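Local coordinates for protein LEOA (PDB 4AUR) that probably binds and hydrolyses GTP as a bacterial dynamin-like protein of enterotoxigenic Escherichia coli, with a likely link to its LT toxin, at residues A138-F142 with A257-L261; V53-L59 with Q103-T109; E331-M335 with R373-S377. The contacts are given in a common frame with arbitrary orientation. Numbering follows the deposited sequence.

Contacts 1 and 2 lie side by side in the GTPase domain, their centres about 10 Å apart, while contact 3 is far out along the dynamin-like helical domain, with its centre about 97 Å from that of contact 1 and 105 Å from that of contact 2, beyond the centre of the chain. Contact 2 comes first in sequence, then contact 1, then contact 3. The first two share one sheet: strands 54-60 and 140-146 are neighbours, and Phe142 N lies 2.8 Å from Ala57 O. Helix 250-273 of contact 1 is followed directly by helix 275-343 of contact 3, so the chain runs from nucleotide-binding fold to helical domain, the elongated layout of a dynamin.

Contact 1. Residues A138-F142 with A257-L261; sequences AHLIF and ATEIL
In the dynamin-like GTPase domain, a helix lies against the start of a central beta strand of the P-loop NTPase sheet. After a helical-like turn at His139, residues 140-142 are extended; 257-261 are one turn of helix 250-273, with Leu261 N hydrogen-bonded to Ala257 O at 3.1 Å. The short axes approach to 9.6 Å at 147°, so strand and helix run roughly antiparallel, with the CA atoms of His139 and Leu261 nearest, 6.5 Å apart. Leu140 is the main bump, with chi1 off-well at -103° and chi2 t. Its forked tip enters a hollow walled by Ala257, Ile260 and Leu261: Leu140 CD1 lies 3.7 Å from Ala257 CB and 4.1 Å from Leu261 CG, Leu140 CD2 3.9 Å from Ile260 CG2. The small Ala257 leaves room for this leucine. Ile260 CG2 also lies 3.8 Å from His139 O, and Leu261 CD2 packs on His139 CB at 4.2 Å. No hydrogen bond crosses; the join is apolar. Ile260 and Leu140 also touch Ile173 of the adjacent strand, and Leu261 reaches Leu54, so the helix spans several strands. Phe142 (chi1 m) presents its ring edge to the helix, CE1 4.4 Å from Ala257 CB.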
ATOM      1  N   ALA A 138     -29.514 -27.505  -2.184  1.00 24.04           N
ATOM      2  CA  ALA A 138     -29.620 -28.125  -0.889  1.00 23.94           C
ATOM      3  C   ALA A 138     -28.317 -27.948  -0.117  1.00 25.38           C
ATOM      4  O   ALA A 138     -27.239 -27.836  -0.698  1.00 25.08           O
ATOM      5  CB  ALA A 138     -29.929 -29.589  -1.040  1.00 24.22           C
ATOM      6  N   HIS A 139     -28.418 -27.950   1.204  1.00 25.39           N
ATOM      7  CA  HIS A 139     -27.294 -27.628   2.043  1.00 24.47           C
ATOM      8  C   HIS A 139     -26.571 -28.891   2.455  1.00 25.88           C
ATOM      9  O   HIS A 139     -25.408 -28.852   2.863  1.00 26.98           O
ATOM     10  CB  HIS A 139     -27.777 -26.886   3.257  1.00 23.92           C
ATOM     11  CG  HIS A 139     -28.728 -25.785   2.940  1.00 24.50           C
ATOM     12  ND1 HIS A 139     -28.339 -24.469   2.871  1.00 25.26           N
ATOM     13  CD2 HIS A 139     -30.058 -25.795   2.699  1.00 24.79           C
ATOM     14  CE1 HIS A 139     -29.387 -23.714   2.587  1.00 25.53           C
ATOM     15  NE2 HIS A 139     -30.444 -24.496   2.479  1.00 24.94           N
ATOM     16  N   LEU A 140     -27.261 -30.015   2.340  1.00 25.90           N
ATOM     17  CA  LEU A 140     -26.717 -31.294   2.751  1.00 26.62           C
ATOM     18  C   LEU A 140     -27.254 -32.376   1.833  1.00 25.23           C
ATOM     19  O   LEU A 140     -28.414 -32.331   1.442  1.00 26.05           O
ATOM     20  CB  LEU A 140     -27.161 -31.599   4.177  1.00 27.52           C
ATOM     21  CG  LEU A 140     -26.187 -31.417   5.312  1.00 27.93           C
ATOM     22  CD1 LEU A 140     -26.835 -31.823   6.627  1.00 28.50           C
ATOM     23  CD2 LEU A 140     -24.986 -32.291   5.045  1.00 30.36           C
ATOM     24  N   ILE A 141     -26.425 -33.354   1.512  1.00 24.66           N
ATOM     25  CA  ILE A 141     -26.839 -34.461   0.661  1.00 24.76           C
ATOM     26  C   ILE A 141     -26.401 -35.750   1.313  1.00 24.71           C
ATOM     27  O   ILE A 141     -25.240 -35.932   1.592  1.00 25.05           O
ATOM     28  CB  ILE A 141     -26.219 -34.334  -0.742  1.00 23.61           C
ATOM     29  CG1 ILE A 141     -26.627 -33.009  -1.377  1.00 21.55           C
ATOM     30  CG2 ILE A 141     -26.630 -35.503  -1.630  1.00 24.08           C
ATOM     31  CD1 ILE A 141     -26.250 -32.889  -2.828  1.00 20.98           C
ATOM     32  N   PHE A 142     -27.339 -36.638   1.577  1.00 28.24           N
ATOM     33  CA  PHE A 142     -27.006 -37.934   2.168  1.00 30.82           C
ATOM     34  C   PHE A 142     -27.198 -38.962   1.110  1.00 28.92           C
ATOM     35  O   PHE A 142     -28.298 -39.163   0.646  1.00 30.04           O
ATOM     36  CB  PHE A 142     -27.927 -38.305   3.330  1.00 32.77           C
ATOM     37  CG  PHE A 142     -27.833 -37.394   4.522  1.00 35.34           C
ATOM     38  CD1 PHE A 142     -26.697 -36.639   4.779  1.00 35.75           C
ATOM     39  CD2 PHE A 142     -28.894 -37.336   5.431  1.00 37.51           C
ATOM     40  CE1 PHE A 142     -26.634 -35.826   5.906  1.00 37.02           C
ATOM     41  CE2 PHE A 142     -28.831 -36.532   6.555  1.00 36.61           C
ATOM     42  CZ  PHE A 142     -27.706 -35.770   6.785  1.00 36.47           C
ATOM     43  N   ALA A 257     -22.247 -33.799   9.407  1.00 34.79           N
ATOM     44  CA  ALA A 257     -23.275 -32.982   8.800  1.00 34.20           C
ATOM     45  C   ALA A 257     -23.137 -31.576   9.346  1.00 32.96           C
ATOM     46  O   ALA A 257     -23.317 -30.612   8.640  1.00 32.92           O
ATOM     47  CB  ALA A 257     -24.651 -33.557   9.093  1.00 33.93           C
ATOM     48  N   THR A 258     -22.753 -31.471  10.603  1.00 33.32           N
ATOM     49  CA  THR A 258     -22.635 -30.182  11.231  1.00 33.33           C
ATOM     50  C   THR A 258     -21.473 -29.379  10.680  1.00 32.34           C
ATOM     51  O   THR A 258     -21.584 -28.176  10.574  1.00 33.53           O
ATOM     52  CB  THR A 258     -22.581 -30.344  12.756  1.00 34.42           C
ATOM     53  OG1 THR A 258     -23.928 -30.498  13.218  1.00 32.62           O
ATOM     54  CG2 THR A 258     -21.916 -29.137  13.441  1.00 35.46           C
ATOM     55  N   GLU A 259     -20.382 -30.037  10.312  1.00 32.16           N
ATOM     56  CA  GLU A 259     -19.227 -29.355   9.731  1.00 32.64           C
ATOM     57  C   GLU A 259     -19.447 -28.903   8.297  1.00 30.78           C
ATOM     58  O   GLU A 259     -18.721 -28.052   7.802  1.00 30.85           O
ATOM     59  CB  GLU A 259     -17.994 -30.272   9.751  1.00 36.12           C
ATOM     60  CG  GLU A 259     -17.365 -30.440  11.117  1.00 40.95           C
ATOM     61  CD  GLU A 259     -16.831 -29.130  11.672  1.00 45.40           C
ATOM     62  OE1 GLU A 259     -16.016 -28.484  10.963  1.00 49.00           O
ATOM     63  OE2 GLU A 259     -17.237 -28.746  12.800  1.00 44.15           O
ATOM     64  N   ILE A 260     -20.398 -29.517   7.609  1.00 28.99           N
ATOM     65  CA  ILE A 260     -20.609 -29.237   6.205  1.00 28.44           C
ATOM     66  C   ILE A 260     -21.472 -28.026   6.178  1.00 28.80           C
ATOM     67  O   ILE A 260     -21.221 -27.086   5.448  1.00 30.73           O
ATOM     68  CB  ILE A 260     -21.327 -30.393   5.490  1.00 28.30           C
ATOM     69  CG1 ILE A 260     -20.322 -31.465   5.085  1.00 27.98           C
ATOM     70  CG2 ILE A 260     -22.062 -29.910   4.248  1.00 28.03           C
ATOM     71  CD1 ILE A 260     -20.972 -32.782   4.734  1.00 28.11           C
ATOM     72  N   LEU A 261     -22.517 -28.079   6.983  1.00 29.33           N
ATOM     73  CA  LEU A 261     -23.385 -26.961   7.184  1.00 29.50           C
ATOM     74  C   LEU A 261     -22.584 -25.727   7.479  1.00 31.09           C
ATOM     75  O   LEU A 261     -22.855 -24.660   6.930  1.00 32.13           O
ATOM     76  CB  LEU A 261     -24.282 -27.238   8.358  1.00 29.46           C
ATOM     77  CG  LEU A 261     -25.365 -28.263   8.092  1.00 29.89           C
ATOM     78  CD1 LEU A 261     -25.976 -28.669   9.422  1.00 30.15           C
ATOM     79  CD2 LEU A 261     -26.419 -27.720   7.146  1.00 30.64           C
TER

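Contact 2. Residues V53-L59 with Q103-T109; sequences VLRIALL and QCEIVDT
Segments 53-59 and 103-109 run as parallel strands, their short axes 4.7 Å apart and crossing at -17°. Arg55 pairs with Glu105, Ile56 with Ile106 and Ala57 with Val107, at CA-CA distances of 4.6 to 5.1 Å. The ladder is Glu105 N to Leu54 O, 2.9 Å; Ile56 N to Glu105 O, 3.0 Å; Val107 N to Ile56 O, 2.9 Å; and Leu58 N to Val107 O, 3.0 Å. Side chains alternate between the faces. On the one bearing Arg55, Ala57, Glu105 and Val107, Arg55 extends with chi1 and chi2 t, then bends at chi3 (m); Glu105, m then t, brings OE1 to the guanidinium edge. This salt bridge measures 2.6 Å from Arg55 NE to Glu105 OE1, and Arg55 NH2 also donates to OE1 at 2.8 Å. Val107 (m) sets CG2 3.5 Å from Ala57 CB and CG1 3.9 Å from Arg55 CD. Val53 (m) reaches the same glutamate, its CG2 3.6 Å from Glu105 CG. The other face is apolar: Ile56, with chi1 -44° and chi2 an off-well 95°, swings CD1 to 4.1 Å from Cys104 SG and 4.2 Å from Ile106 CG1. Ile106 is m,t; its CG2 lies 4.3 Å from CB of Leu58 (t,p). Helix 66-74 packs on this side. Asp108 (t) turns OD1 to a salt bridge with Lys66, a residue of the probable Walker A loop. At the end of strand 104-108, it is consistent with the aspartate that opens the G3 (DxxG) motif of dynamin-like GTPases.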
ATOM      1  N   VAL A  53     -34.839 -22.244   4.377  1.00 32.74           N
ATOM      2  CA  VAL A  53     -34.831 -23.209   5.458  1.00 31.42           C
ATOM      3  C   VAL A  53     -33.880 -24.331   5.090  1.00 29.62           C
ATOM      4  O   VAL A  53     -33.608 -24.544   3.906  1.00 29.12           O
ATOM      5  CB  VAL A  53     -36.230 -23.841   5.668  1.00 33.85           C
ATOM      6  CG1 VAL A  53     -37.313 -22.782   5.825  1.00 34.58           C
ATOM      7  CG2 VAL A  53     -36.600 -24.756   4.516  1.00 32.99           C
ATOM      8  N   LEU A  54     -33.402 -25.065   6.094  1.00 27.31           N
ATOM      9  CA  LEU A  54     -32.522 -26.209   5.871  1.00 25.97           C
ATOM     10  C   LEU A  54     -33.115 -27.255   4.939  1.00 25.75           C
ATOM     11  O   LEU A  54     -34.228 -27.693   5.131  1.00 26.94           O
ATOM     12  CB  LEU A  54     -32.190 -26.893   7.188  1.00 25.58           C
ATOM     13  CG  LEU A  54     -31.297 -28.122   7.093  1.00 25.67           C
ATOM     14  CD1 LEU A  54     -29.977 -27.835   6.408  1.00 25.94           C
ATOM     15  CD2 LEU A  54     -31.011 -28.626   8.486  1.00 27.70           C
ATOM     16  N   ARG A  55     -32.335 -27.684   3.957  1.00 25.96           N
ATOM     17  CA  ARG A  55     -32.770 -28.639   2.955  1.00 26.24           C
ATOM     18  C   ARG A  55     -31.758 -29.757   2.831  1.00 27.85           C
ATOM     19  O   ARG A  55     -30.570 -29.509   2.657  1.00 27.18           O
ATOM     20  CB  ARG A  55     -32.931 -27.968   1.600  1.00 25.94           C
ATOM     21  CG  ARG A  55     -33.372 -28.929   0.518  1.00 25.65           C
ATOM     22  CD  ARG A  55     -33.362 -28.274  -0.840  1.00 24.79           C
ATOM     23  NE  ARG A  55     -34.475 -27.361  -0.968  1.00 25.27           N
ATOM     24  CZ  ARG A  55     -34.597 -26.460  -1.929  1.00 25.70           C
ATOM     25  NH1 ARG A  55     -33.666 -26.343  -2.867  1.00 26.35           N
ATOM     26  NH2 ARG A  55     -35.661 -25.664  -1.944  1.00 25.59           N
ATOM     27  N   ILE A  56     -32.249 -30.990   2.908  1.00 30.17           N
ATOM     28  CA  ILE A  56     -31.413 -32.174   2.795  1.00 31.24           C
ATOM     29  C   ILE A  56     -31.910 -32.980   1.611  1.00 30.75           C
ATOM     30  O   ILE A  56     -33.105 -33.245   1.491  1.00 32.58           O
ATOM     31  CB  ILE A  56     -31.506 -33.062   4.045  1.00 31.95           C
ATOM     32  CG1 ILE A  56     -31.440 -32.224   5.300  1.00 33.53           C
ATOM     33  CG2 ILE A  56     -30.372 -34.069   4.091  1.00 34.10           C
ATOM     34  CD1 ILE A  56     -32.811 -31.880   5.847  1.00 35.54           C
ATOM     35  N   ALA A  57     -31.007 -33.368   0.731  1.00 30.52           N
ATOM     36  CA  ALA A  57     -31.367 -34.303  -0.310  1.00 30.60           C
ATOM     37  C   ALA A  57     -31.026 -35.677   0.206  1.00 31.93           C
ATOM     38  O   ALA A  57     -29.865 -35.984   0.522  1.00 32.15           O
ATOM     39  CB  ALA A  57     -30.621 -34.008  -1.583  1.00 31.25           C
ATOM     40  N   LEU A  58     -32.054 -36.498   0.327  1.00 32.48           N
ATOM     41  CA  LEU A  58     -31.888 -37.848   0.799  1.00 32.55           C
ATOM     42  C   LEU A  58     -31.851 -38.791  -0.383  1.00 30.62           C
ATOM     43  O   LEU A  58     -32.879 -39.107  -0.974  1.00 27.34           O
ATOM     44  CB  LEU A  58     -33.035 -38.210   1.723  1.00 34.48           C
ATOM     45  CG  LEU A  58     -32.728 -39.436   2.567  1.00 34.88           C
ATOM     46  CD1 LEU A  58     -31.555 -39.164   3.492  1.00 34.49           C
ATOM     47  CD2 LEU A  58     -33.962 -39.866   3.338  1.00 37.51           C
ATOM     48  N   LEU A  59     -30.645 -39.241  -0.700  1.00 31.26           N
ATOM     49  CA  LEU A  59     -30.388 -40.079  -1.878  1.00 32.57           C
ATOM     50  C   LEU A  59     -29.992 -41.502  -1.504  1.00 33.60           C
ATOM     51  O   LEU A  59     -29.297 -41.718  -0.508  1.00 33.77           O
ATOM     52  CB  LEU A  59     -29.261 -39.468  -2.712  1.00 30.41           C
ATOM     53  CG  LEU A  59     -29.544 -38.061  -3.187  1.00 28.72           C
ATOM     54  CD1 LEU A  59     -28.404 -37.632  -4.079  1.00 29.31           C
ATOM     55  CD2 LEU A  59     -30.862 -38.039  -3.932  1.00 28.29           C
ATOM     56  N   GLN A 103     -38.383 -25.564  10.640  1.00 42.96           N
ATOM     57  CA  GLN A 103     -38.799 -26.201   9.405  1.00 43.42           C
ATOM     58  C   GLN A 103     -37.587 -26.761   8.668  1.00 40.24           C
ATOM     59  O   GLN A 103     -36.466 -26.308   8.871  1.00 37.30           O
ATOM     60  CB  GLN A 103     -39.500 -25.190   8.505  1.00 48.31           C
ATOM     61  CG  GLN A 103     -40.819 -24.687   9.055  1.00 52.84           C
ATOM     62  CD  GLN A 103     -41.233 -23.345   8.466  1.00 57.40           C
ATOM     63  OE1 GLN A 103     -40.405 -22.442   8.299  1.00 55.99           O
ATOM     64  NE2 GLN A 103     -42.531 -23.198   8.168  1.00 57.37           N
ATOM     65  N   CYS A 104     -37.807 -27.756   7.820  1.00 36.59           N
ATOM     66  CA  CYS A 104     -36.782 -28.160   6.870  1.00 36.62           C
ATOM     67  C   CYS A 104     -37.425 -28.911   5.764  1.00 34.05           C
ATOM     68  O   CYS A 104     -38.468 -29.470   5.950  1.00 40.34           O
ATOM     69  CB  CYS A 104     -35.677 -29.021   7.507  1.00 37.21           C
ATOM     70  SG  CYS A 104     -36.118 -30.726   7.959  0.92 41.20           S
ATOM     71  N   GLU A 105     -36.780 -28.914   4.613  1.00 32.39           N
ATOM     72  CA  GLU A 105     -37.264 -29.567   3.424  1.00 30.60           C
ATOM     73  C   GLU A 105     -36.444 -30.842   3.198  1.00 30.55           C
ATOM     74  O   GLU A 105     -35.239 -30.890   3.460  1.00 28.82           O
ATOM     75  CB  GLU A 105     -37.078 -28.640   2.220  1.00 31.45           C
ATOM     76  CG  GLU A 105     -37.774 -27.291   2.297  1.00 31.87           C
ATOM     77  CD  GLU A 105     -37.388 -26.369   1.146  1.00 33.74           C
ATOM     78  OE1 GLU A 105     -36.227 -26.430   0.688  1.00 36.42           O
ATOM     79  OE2 GLU A 105     -38.232 -25.571   0.680  1.00 35.35           O
ATOM     80  N   ILE A 106     -37.090 -31.884   2.702  1.00 31.18           N
ATOM     81  CA  ILE A 106     -36.393 -33.128   2.423  1.00 31.88           C
ATOM     82  C   ILE A 106     -36.710 -33.422   1.000  1.00 31.64           C
ATOM     83  O   ILE A 106     -37.850 -33.663   0.673  1.00 34.28           O
ATOM     84  CB  ILE A 106     -36.854 -34.258   3.364  1.00 33.16           C
ATOM     85  CG1 ILE A 106     -36.374 -33.937   4.784  1.00 33.84           C
ATOM     86  CG2 ILE A 106     -36.282 -35.597   2.920  1.00 33.28           C
ATOM     87  CD1 ILE A 106     -37.041 -34.715   5.886  1.00 35.38           C
ATOM     88  N   VAL A 107     -35.712 -33.337   0.134  1.00 32.79           N
ATOM     89  CA  VAL A 107     -35.941 -33.513  -1.300  1.00 32.64           C
ATOM     90  C   VAL A 107     -35.426 -34.869  -1.695  1.00 32.52           C
ATOM     91  O   VAL A 107     -34.486 -35.356  -1.093  1.00 33.97           O
ATOM     92  CB  VAL A 107     -35.238 -32.434  -2.138  1.00 30.78           C
ATOM     93  CG1 VAL A 107     -35.825 -31.082  -1.831  1.00 31.69           C
ATOM     94  CG2 VAL A 107     -33.743 -32.399  -1.875  1.00 32.52           C
ATOM     95  N   ASP A 108     -36.029 -35.487  -2.695  1.00 33.92           N
ATOM     96  CA  ASP A 108     -35.504 -36.765  -3.198  1.00 37.06           C
ATOM     97  C   ASP A 108     -36.062 -37.041  -4.589  1.00 35.83           C
ATOM     98  O   ASP A 108     -36.996 -36.393  -5.041  1.00 34.79           O
ATOM     99  CB  ASP A 108     -35.836 -37.887  -2.188  1.00 39.88           C
ATOM    100  CG  ASP A 108     -35.618 -39.298  -2.731  1.00 41.25           C
ATOM    101  OD1 ASP A 108     -34.460 -39.680  -2.999  1.00 42.04           O
ATOM    102  OD2 ASP A 108     -36.628 -40.032  -2.869  1.00 47.77           O
ATOM    103  N   THR A 109     -35.454 -37.988  -5.267  1.00 34.89           N
ATOM    104  CA  THR A 109     -35.878 -38.394  -6.569  1.00 35.88           C
ATOM    105  C   THR A 109     -36.197 -39.885  -6.523  1.00 37.56           C
ATOM    106  O   THR A 109     -35.355 -40.697  -6.877  1.00 40.84           O
ATOM    107  CB  THR A 109     -34.714 -38.141  -7.513  1.00 36.49           C
ATOM    108  OG1 THR A 109     -33.525 -38.655  -6.903  1.00 36.17           O
ATOM    109  CG2 THR A 109     -34.526 -36.671  -7.694  1.00 37.15           C
TER

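Contact 3. Residues E331-M335 with R373-S377; sequences ELNLM and RIKQS
Selenomethionine Met335 and Ser377 have the most area buried here, followed by Arg373, and they join two antiparallel helices of the dynamin-like helical domain. Both segments are helical, 331-335 and 373-377, with short axes 11.1 Å apart at closest and crossing at 165°; Leu332 and Ile374 have the nearest CA atoms, 7.3 Å apart. Met335 points toward the partner helix and extends with chi1 and chi2 t before chi3 turns to m. Its atoms meet three neighbours: Met335 CG lies over one face of the Arg373 guanidinium, 3.6 Å from Arg373 NH1; Met335 SE is 4.3 Å from Ile374 CG1; and Met335 CE is 3.7 Å from Ser377 OG. Arg373 leaves its helix with chi1 p, then chi2 t and chi3 m, which carries its tip back along Met335. Ser377 (chi1 m) also points across, its CB 4.1 Å from Leu332 CD2. Leu332 CD2 approaches Ile374 CG2 at 4.4 Å. The contacts that can be relied on are side-chain packing. The contact pairs helix 275-343 with helix 368-408, and helix 489-518 packs against both, its Ile514 touching Leu332 and its Pro510 and Phe511 touching Ile374.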
ATOM      1  N   GLU A 331      39.084  37.960   7.516  1.00 31.87           N
ATOM      2  CA  GLU A 331      40.352  37.885   6.783  1.00 32.35           C
ATOM      3  C   GLU A 331      40.680  39.217   6.135  1.00 30.34           C
ATOM      4  O   GLU A 331      41.819  39.635   6.163  1.00 30.77           O
ATOM      5  CB  GLU A 331      40.312  36.760   5.741  1.00 32.57           C
ATOM      6  CG  GLU A 331      41.339  36.843   4.624  1.00 33.76           C
ATOM      7  CD  GLU A 331      41.311  35.614   3.724  1.00 34.87           C
ATOM      8  OE1 GLU A 331      41.131  34.498   4.256  1.00 38.01           O
ATOM      9  OE2 GLU A 331      41.471  35.749   2.494  1.00 31.80           O
ATOM     10  N   LEU A 332      39.679  39.862   5.554  1.00 28.33           N
ATOM     11  CA  LEU A 332      39.860  41.163   4.920  1.00 27.31           C
ATOM     12  C   LEU A 332      40.162  42.273   5.923  1.00 27.56           C
ATOM     13  O   LEU A 332      40.835  43.229   5.582  1.00 26.08           O
ATOM     14  CB  LEU A 332      38.617  41.557   4.127  1.00 25.16           C
ATOM     15  CG  LEU A 332      38.245  40.747   2.896  1.00 24.65           C
ATOM     16  CD1 LEU A 332      36.907  41.200   2.344  1.00 24.92           C
ATOM     17  CD2 LEU A 332      39.297  40.873   1.827  1.00 24.74           C
ATOM     18  N   ASN A 333      39.647  42.148   7.136  1.00 28.54           N
ATOM     19  CA  ASN A 333      39.858  43.138   8.167  1.00 31.70           C
ATOM     20  C   ASN A 333      41.301  43.077   8.710  1.00 33.06           C
ATOM     21  O   ASN A 333      41.923  44.104   8.945  1.00 31.90           O
ATOM     22  CB  ASN A 333      38.837  42.970   9.292  1.00 33.52           C
ATOM     23  CG  ASN A 333      38.489  44.287   9.977  1.00 40.09           C
ATOM     24  OD1 ASN A 333      38.114  45.289   9.333  1.00 41.68           O
ATOM     25  ND2 ASN A 333      38.586  44.290  11.299  1.00 43.96           N
ATOM     26  N   LEU A 334      41.846  41.881   8.885  1.00 34.58           N
ATOM     27  CA  LEU A 334      43.262  41.756   9.202  1.00 36.96           C
ATOM     28  C   LEU A 334      44.143  42.359   8.111  1.00 36.16           C
ATOM     29  O   LEU A 334      45.090  43.084   8.383  1.00 41.49           O
ATOM     30  CB  LEU A 334      43.653  40.297   9.392  1.00 39.10           C
ATOM     31  CG  LEU A 334      43.344  39.764  10.780  1.00 43.70           C
ATOM     32  CD1 LEU A 334      43.324  38.241  10.764  1.00 46.32           C
ATOM     33  CD2 LEU A 334      44.353  40.294  11.798  1.00 46.50           C
HETATM   34  N   MSE A 335      43.827  42.059   6.870  1.00 35.00           N
HETATM   35  CA  MSE A 335      44.648  42.496   5.780  1.00 34.78           C
HETATM   36  C   MSE A 335      44.775  43.968   5.820  1.00 33.52           C
HETATM   37  O   MSE A 335      45.851  44.480   5.667  1.00 31.99           O
HETATM   38  CB  MSE A 335      44.008  42.047   4.494  1.00 38.35           C
HETATM   39  CG  MSE A 335      45.064  41.881   3.419  1.00 41.00           C
HETATM   40 SE   MSE A 335      44.068  41.446   1.801  0.84 47.53          SE
HETATM   41  CE  MSE A 335      43.671  39.571   2.281  1.00 45.11           C
ATOM     42  N   ARG A 373      45.153  40.641  -4.403  1.00 24.16           N
ATOM     43  CA  ARG A 373      45.085  39.835  -3.194  1.00 26.45           C
ATOM     44  C   ARG A 373      43.718  39.904  -2.525  1.00 25.69           C
ATOM     45  O   ARG A 373      43.212  38.906  -2.074  1.00 26.43           O
ATOM     46  CB  ARG A 373      46.271  40.025  -2.243  1.00 26.78           C
ATOM     47  CG  ARG A 373      46.477  41.377  -1.652  1.00 28.67           C
ATOM     48  CD  ARG A 373      47.812  41.409  -0.911  1.00 29.23           C
ATOM     49  NE  ARG A 373      47.814  40.470   0.205  1.00 29.42           N
ATOM     50  CZ  ARG A 373      48.044  40.774   1.479  1.00 30.46           C
ATOM     51  NH1 ARG A 373      48.324  42.015   1.871  1.00 30.11           N
ATOM     52  NH2 ARG A 373      48.007  39.799   2.380  1.00 32.38           N
ATOM     53  N   ILE A 374      43.087  41.056  -2.525  1.00 26.39           N
ATOM     54  CA  ILE A 374      41.686  41.117  -2.181  1.00 25.29           C
ATOM     55  C   ILE A 374      40.858  40.204  -3.095  1.00 26.79           C
ATOM     56  O   ILE A 374      39.981  39.466  -2.642  1.00 26.65           O
ATOM     57  CB  ILE A 374      41.168  42.550  -2.302  1.00 24.95           C
ATOM     58  CG1 ILE A 374      41.813  43.419  -1.228  1.00 24.71           C
ATOM     59  CG2 ILE A 374      39.635  42.591  -2.242  1.00 25.30           C
ATOM     60  CD1 ILE A 374      41.353  44.869  -1.258  1.00 25.46           C
ATOM     61  N   LYS A 375      41.111  40.271  -4.391  1.00 28.22           N
ATOM     62  CA  LYS A 375      40.295  39.532  -5.343  1.00 29.30           C
ATOM     63  C   LYS A 375      40.332  38.033  -5.103  1.00 29.79           C
ATOM     64  O   LYS A 375      39.352  37.342  -5.263  1.00 33.93           O
ATOM     65  CB  LYS A 375      40.754  39.820  -6.752  1.00 29.84           C
ATOM     66  CG  LYS A 375      40.280  38.771  -7.705  1.00 33.47           C
ATOM     67  CD  LYS A 375      39.988  39.301  -9.070  1.00 35.62           C
ATOM     68  CE  LYS A 375      39.646  38.125  -9.964  1.00 37.13           C
ATOM     69  NZ  LYS A 375      38.429  38.477 -10.730  1.00 39.28           N
ATOM     70  N   GLN A 376      41.486  37.541  -4.733  1.00 31.36           N
ATOM     71  CA  GLN A 376      41.722  36.140  -4.545  1.00 33.39           C
ATOM     72  C   GLN A 376      41.013  35.643  -3.269  1.00 33.49           C
ATOM     73  O   GLN A 376      40.620  34.489  -3.172  1.00 35.99           O
ATOM     74  CB  GLN A 376      43.238  35.989  -4.474  1.00 37.40           C
ATOM     75  CG  GLN A 376      43.793  34.595  -4.321  1.00 43.50           C
ATOM     76  CD  GLN A 376      44.806  34.553  -3.187  1.00 48.29           C
ATOM     77  OE1 GLN A 376      44.645  33.787  -2.222  1.00 46.94           O
ATOM     78  NE2 GLN A 376      45.837  35.426  -3.268  1.00 49.64           N
ATOM     79  N   SER A 377      40.847  36.536  -2.301  1.00 32.70           N
ATOM     80  CA  SER A 377      40.089  36.276  -1.084  1.00 30.60           C
ATOM     81  C   SER A 377      38.577  36.277  -1.308  1.00 29.21           C
ATOM     82  O   SER A 377      37.853  35.518  -0.675  1.00 25.54           O
ATOM     83  CB  SER A 377      40.409  37.350  -0.057  1.00 31.27           C
ATOM     84  OG  SER A 377      41.530  36.981   0.700  1.00 35.16           O
TER